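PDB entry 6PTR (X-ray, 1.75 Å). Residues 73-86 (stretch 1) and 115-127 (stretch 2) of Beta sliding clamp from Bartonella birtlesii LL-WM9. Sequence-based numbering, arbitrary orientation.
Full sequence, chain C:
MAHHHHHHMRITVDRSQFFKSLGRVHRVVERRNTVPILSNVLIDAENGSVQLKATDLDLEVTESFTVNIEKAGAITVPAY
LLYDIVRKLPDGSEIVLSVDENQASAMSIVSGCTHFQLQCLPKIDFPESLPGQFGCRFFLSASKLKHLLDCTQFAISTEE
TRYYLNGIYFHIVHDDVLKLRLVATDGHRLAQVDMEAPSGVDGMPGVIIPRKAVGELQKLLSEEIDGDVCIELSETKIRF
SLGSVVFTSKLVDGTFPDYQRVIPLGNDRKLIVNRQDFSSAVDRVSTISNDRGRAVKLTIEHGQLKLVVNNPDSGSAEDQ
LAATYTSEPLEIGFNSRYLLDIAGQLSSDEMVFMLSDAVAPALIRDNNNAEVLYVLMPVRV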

# COMPACT_ATOMS: atom_id res chain seq x y z
N GLY C 73 -7.81 32.72 -20.45
CA GLY C 73 -6.45 32.87 -19.97
C GLY C 73 -5.84 31.53 -19.66
O GLY C 73 -6.46 30.48 -19.82
N ALA C 74 -4.60 31.58 -19.18
CA ALA C 74 -3.89 30.35 -18.87
C ALA C 74 -2.94 30.59 -17.70
O ALA C 74 -2.57 31.72 -17.38
CB ALA C 74 -3.11 29.84 -20.08
N ILE C 75 -2.54 29.47 -17.09
CA ILE C 75 -1.64 29.51 -15.94
C ILE C 75 -1.15 28.09 -15.73
O ILE C 75 -1.80 27.14 -16.16
CB ILE C 75 -2.40 30.06 -14.70
CG1 ILE C 75 -1.43 30.39 -13.56
CG2 ILE C 75 -3.43 29.06 -14.21
CD1 ILE C 75 -0.59 31.59 -13.83
N THR C 76 0.00 27.93 -15.08
CA THR C 76 0.45 26.59 -14.72
C THR C 76 0.53 26.50 -13.20
O THR C 76 0.82 27.49 -12.52
CB THR C 76 1.81 26.21 -15.36
OG1 THR C 76 2.89 26.76 -14.59
CG2 THR C 76 1.90 26.70 -16.79
N VAL C 77 0.20 25.32 -12.67
CA VAL C 77 -0.09 25.09 -11.26
C VAL C 77 0.62 23.80 -10.86
O VAL C 77 0.57 22.84 -11.65
CB VAL C 77 -1.61 24.96 -11.01
CG1 VAL C 77 -1.93 25.04 -9.54
CG2 VAL C 77 -2.40 26.01 -11.82
N PRO C 78 1.26 23.70 -9.69
CA PRO C 78 1.87 22.42 -9.29
C PRO C 78 0.85 21.28 -9.32
O PRO C 78 -0.21 21.37 -8.71
CB PRO C 78 2.39 22.70 -7.88
CG PRO C 78 2.69 24.20 -7.92
CD PRO C 78 1.54 24.76 -8.70
N ALA C 79 1.17 20.21 -10.07
CA ALA C 79 0.13 19.28 -10.49
C ALA C 79 -0.30 18.35 -9.36
O ALA C 79 -1.50 18.08 -9.21
CB ALA C 79 0.58 18.49 -11.71
N TYR C 80 0.65 17.81 -8.58
CA TYR C 80 0.24 16.90 -7.52
C TYR C 80 -0.50 17.64 -6.42
O TYR C 80 -1.48 17.12 -5.86
CB TYR C 80 1.44 16.14 -6.98
CG TYR C 80 1.84 15.03 -7.94
CD1 TYR C 80 1.16 13.82 -7.94
CD2 TYR C 80 2.88 15.20 -8.84
CE1 TYR C 80 1.51 12.81 -8.82
CE2 TYR C 80 3.24 14.19 -9.72
CZ TYR C 80 2.54 13.00 -9.71
OH TYR C 80 2.89 12.00 -10.59
N LEU C 81 -0.07 18.87 -6.11
CA LEU C 81 -0.79 19.69 -5.13
C LEU C 81 -2.20 20.00 -5.60
O LEU C 81 -3.16 19.88 -4.84
CB LEU C 81 -0.04 21.00 -4.88
CG LEU C 81 -0.74 22.00 -3.95
CD1 LEU C 81 -1.05 21.35 -2.58
CD2 LEU C 81 0.13 23.24 -3.77
N LEU C 82 -2.34 20.42 -6.86
CA LEU C 82 -3.68 20.71 -7.36
C LEU C 82 -4.55 19.46 -7.31
O LEU C 82 -5.71 19.54 -6.89
CB LEU C 82 -3.62 21.23 -8.79
CG LEU C 82 -4.96 21.58 -9.41
CD1 LEU C 82 -5.69 22.68 -8.62
CD2 LEU C 82 -4.74 22.01 -10.85
N TYR C 83 -4.01 18.31 -7.72
CA TYR C 83 -4.77 17.06 -7.65
C TYR C 83 -5.20 16.75 -6.22
O TYR C 83 -6.36 16.39 -5.96
CB TYR C 83 -3.96 15.90 -8.22
CG TYR C 83 -4.77 14.63 -8.37
CD1 TYR C 83 -5.70 14.52 -9.39
CD2 TYR C 83 -4.64 13.57 -7.48
CE1 TYR C 83 -6.47 13.38 -9.54
CE2 TYR C 83 -5.40 12.41 -7.62
CZ TYR C 83 -6.31 12.32 -8.66
OH TYR C 83 -7.10 11.20 -8.83
N ASP C 84 -4.27 16.86 -5.26
CA ASP C 84 -4.61 16.54 -3.88
C ASP C 84 -5.68 17.49 -3.35
O ASP C 84 -6.54 17.07 -2.56
CB ASP C 84 -3.36 16.57 -3.00
CG ASP C 84 -2.40 15.43 -3.31
OD1 ASP C 84 -2.84 14.39 -3.84
OD2 ASP C 84 -1.20 15.57 -3.00
N ILE C 85 -5.65 18.76 -3.76
CA ILE C 85 -6.67 19.70 -3.32
C ILE C 85 -8.04 19.31 -3.89
O ILE C 85 -9.02 19.15 -3.15
CB ILE C 85 -6.29 21.14 -3.73
CG1 ILE C 85 -5.13 21.64 -2.86
CG2 ILE C 85 -7.51 22.07 -3.67
CD1 ILE C 85 -4.48 22.90 -3.43
N VAL C 86 -8.11 19.11 -5.21
CA VAL C 86 -9.38 18.79 -5.84
C VAL C 86 -9.94 17.46 -5.32
O VAL C 86 -11.16 17.31 -5.13
CB VAL C 86 -9.20 18.78 -7.37
CG1 VAL C 86 -10.55 18.45 -8.09
CG2 VAL C 86 -8.71 20.14 -7.85
N HIS C 115 -10.87 28.45 0.25
CA HIS C 115 -10.17 29.33 -0.69
C HIS C 115 -8.67 29.08 -0.60
O HIS C 115 -8.07 29.29 0.46
CB HIS C 115 -10.50 30.80 -0.40
CG HIS C 115 -9.63 31.77 -1.14
ND1 HIS C 115 -9.17 32.94 -0.57
CD2 HIS C 115 -9.15 31.76 -2.41
CE1 HIS C 115 -8.43 33.60 -1.45
NE2 HIS C 115 -8.41 32.91 -2.57
N PHE C 116 -8.08 28.64 -1.71
CA PHE C 116 -6.63 28.47 -1.83
C PHE C 116 -6.05 29.58 -2.70
O PHE C 116 -6.70 30.02 -3.65
CB PHE C 116 -6.28 27.11 -2.47
CG PHE C 116 -6.73 25.92 -1.68
CD1 PHE C 116 -8.01 25.39 -1.86
CD2 PHE C 116 -5.88 25.31 -0.76
CE1 PHE C 116 -8.44 24.28 -1.11
CE2 PHE C 116 -6.30 24.21 -0.02
CZ PHE C 116 -7.58 23.69 -0.21
N GLN C 117 -4.86 30.04 -2.36
CA GLN C 117 -4.07 30.91 -3.24
C GLN C 117 -2.77 30.16 -3.49
O GLN C 117 -1.99 29.94 -2.55
CB GLN C 117 -3.80 32.26 -2.59
CG GLN C 117 -4.98 33.18 -2.53
CD GLN C 117 -5.23 33.87 -3.86
OE1 GLN C 117 -4.31 34.02 -4.67
NE2 GLN C 117 -6.46 34.29 -4.10
N LEU C 118 -2.53 29.75 -4.74
CA LEU C 118 -1.39 28.89 -5.04
C LEU C 118 -0.35 29.65 -5.84
O LEU C 118 -0.68 30.34 -6.81
CB LEU C 118 -1.81 27.63 -5.81
CG LEU C 118 -2.74 26.62 -5.14
CD1 LEU C 118 -2.83 25.38 -6.02
CD2 LEU C 118 -2.25 26.27 -3.73
N GLN C 119 0.91 29.52 -5.44
CA GLN C 119 2.02 30.04 -6.22
C GLN C 119 2.14 29.26 -7.52
O GLN C 119 2.22 28.03 -7.52
CB GLN C 119 3.32 29.93 -5.42
CG GLN C 119 3.38 30.81 -4.19
CD GLN C 119 4.53 30.43 -3.27
OE1 GLN C 119 5.40 29.64 -3.63
NE2 GLN C 119 4.54 31.00 -2.07
N CYS C 120 2.18 29.99 -8.64
CA CYS C 120 2.10 29.42 -9.97
C CYS C 120 3.26 29.92 -10.83
O CYS C 120 4.09 30.72 -10.40
CB CYS C 120 0.77 29.78 -10.63
SG CYS C 120 -0.62 28.88 -9.91
N LEU C 121 3.28 29.45 -12.07
CA LEU C 121 4.23 29.91 -13.06
C LEU C 121 3.47 30.17 -14.36
O LEU C 121 2.51 29.47 -14.67
CB LEU C 121 5.33 28.86 -13.27
CG LEU C 121 6.26 28.64 -12.08
CD1 LEU C 121 7.16 27.44 -12.29
CD2 LEU C 121 7.09 29.89 -11.82
N PRO C 122 3.86 31.19 -15.12
CA PRO C 122 3.07 31.58 -16.30
C PRO C 122 3.18 30.56 -17.43
O PRO C 122 4.16 29.83 -17.55
CB PRO C 122 3.67 32.93 -16.71
CG PRO C 122 5.08 32.87 -16.22
CD PRO C 122 5.00 32.10 -14.90
N LYS C 123 2.15 30.56 -18.28
CA LYS C 123 2.13 29.67 -19.44
C LYS C 123 3.38 29.81 -20.31
O LYS C 123 3.86 28.82 -20.88
CB LYS C 123 0.89 29.96 -20.29
CG LYS C 123 0.86 29.18 -21.59
CD LYS C 123 -0.31 29.56 -22.49
CE LYS C 123 -0.24 28.80 -23.82
NZ LYS C 123 -1.41 29.11 -24.71
N ILE C 124 3.92 31.03 -20.44
CA ILE C 124 5.06 31.22 -21.34
C ILE C 124 6.26 30.40 -20.92
O ILE C 124 7.12 30.10 -21.76
CB ILE C 124 5.48 32.71 -21.46
CG1 ILE C 124 5.78 33.32 -20.09
CG2 ILE C 124 4.48 33.51 -22.28
CD1 ILE C 124 6.58 34.60 -20.19
N ASP C 125 6.37 30.05 -19.64
CA ASP C 125 7.47 29.20 -19.18
C ASP C 125 7.27 27.75 -19.57
O ASP C 125 8.24 26.99 -19.58
CB ASP C 125 7.61 29.26 -17.65
CG ASP C 125 8.06 30.61 -17.14
OD1 ASP C 125 8.51 31.45 -17.94
OD2 ASP C 125 7.96 30.83 -15.90
N PHE C 126 6.04 27.34 -19.87
CA PHE C 126 5.73 25.93 -20.06
C PHE C 126 6.22 25.44 -21.42
O PHE C 126 6.17 26.19 -22.40
CB PHE C 126 4.23 25.70 -19.93
CG PHE C 126 3.87 24.27 -19.65
CD1 PHE C 126 3.97 23.78 -18.36
CD2 PHE C 126 3.48 23.42 -20.66
CE1 PHE C 126 3.65 22.46 -18.08
CE2 PHE C 126 3.16 22.09 -20.37
CZ PHE C 126 3.25 21.63 -19.09
N PRO C 127 6.72 24.21 -21.49
CA PRO C 127 7.16 23.68 -22.79
C PRO C 127 6.01 23.60 -23.77
O PRO C 127 4.93 23.09 -23.45
CB PRO C 127 7.69 22.28 -22.44
CG PRO C 127 8.07 22.37 -20.99
CD PRO C 127 7.05 23.31 -20.38
O HOH W 1 0.12 32.48 -17.62

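What holds the two backbones together? A single antiparallel bridge does most of the bonding, where strand 73-78 meets the loop that follows strand 115-119. Thr-76 N donates to Leu-121 O at 3.0 Å, and Leu-121 N donates back to Thr-76 O at 3.2 Å, the second bond being the straighter of the two. The carbonyl of Leu-121 serves twice, because the hydroxyl of Thr-76 also donates to it, with OG1 2.7 Å from Leu-121 O. One residue thus grips the same oxygen with backbone and side chain. Beyond the bridge the chains are joined through a water, which donates to Ala-74 O at 2.8 Å and accepts from Lys-123 N at 2.9 Å; it spans a gap that the peptide groups leave open.

How do side chains fill the space around this bridge? The two branches of Thr-76 do different work: while OG1 bonds to Leu-121 O, the methyl CG2 sits where the second stretch turns into its short 3-10 segment. Thr-76 CG2 lies 3.9 Å from Pro-122 O, 4.0 Å from Lys-123 CA and 3.9 Å from Phe-126 CD1, so a single methyl plugs a hollow lined by three residues, meeting the Phe-126 ring obliquely. That turn is braced from within by Phe-126 N donating to Lys-123 O at 2.8 Å. Nearby, the extended Lys-123 chain passes close over Ala-74, with Ala-74 CB 3.7 Å from Lys-123 CD. The contact is with the aliphatic part of the lysine, whose amine leads away and is hydrogen-bonded elsewhere in the structure.

Where does Cys-120 fit? Its CA-to-CB bond points toward the first stretch, and its compact side chain nestles against the strand. Cys-120 CB lies 3.0 Å from Thr-76 O, a tight approach, and 3.7 Å from Ile-75 CG1. Cys-120 SG reaches further along, 3.9 Å from Val-77 CG2. Ile-75 starts out pointing away, but its end comes back nearer, bringing CD1 to 3.8 Å from Leu-121 O. Pro-78 adds a further touch, its CD 3.5 Å from Gln-119 O, just before the chain turns into the helix.

How does the helix meet the strand? Helix 79-86 runs nearly antiparallel to strand 115-119, at 167° between their directions, with the axes 10.7 Å apart at closest approach. Side chains fill that separation. Leu-118 is the central bump, received by three residues: Leu-118 CD1 lies 3.6 Å from Val-77 CG1, Leu-118 CD2 lies 3.9 Å from Leu-81 CD2, and Ile-85 CD1 fits against both methyls, 3.9 Å from Leu-118 CD1 and 4.0 Å from Leu-118 CD2. Further along, Ile-85 lays its CG2 methyl over one face of the Phe-116 ring, 3.9 Å from CG2 to the ring centroid and 3.5 Å from CG2 to Phe-116 CE1, a CH-pi contact. These pairings are apolar, so close fit and exclusion of water take over where the backbone bonds leave off.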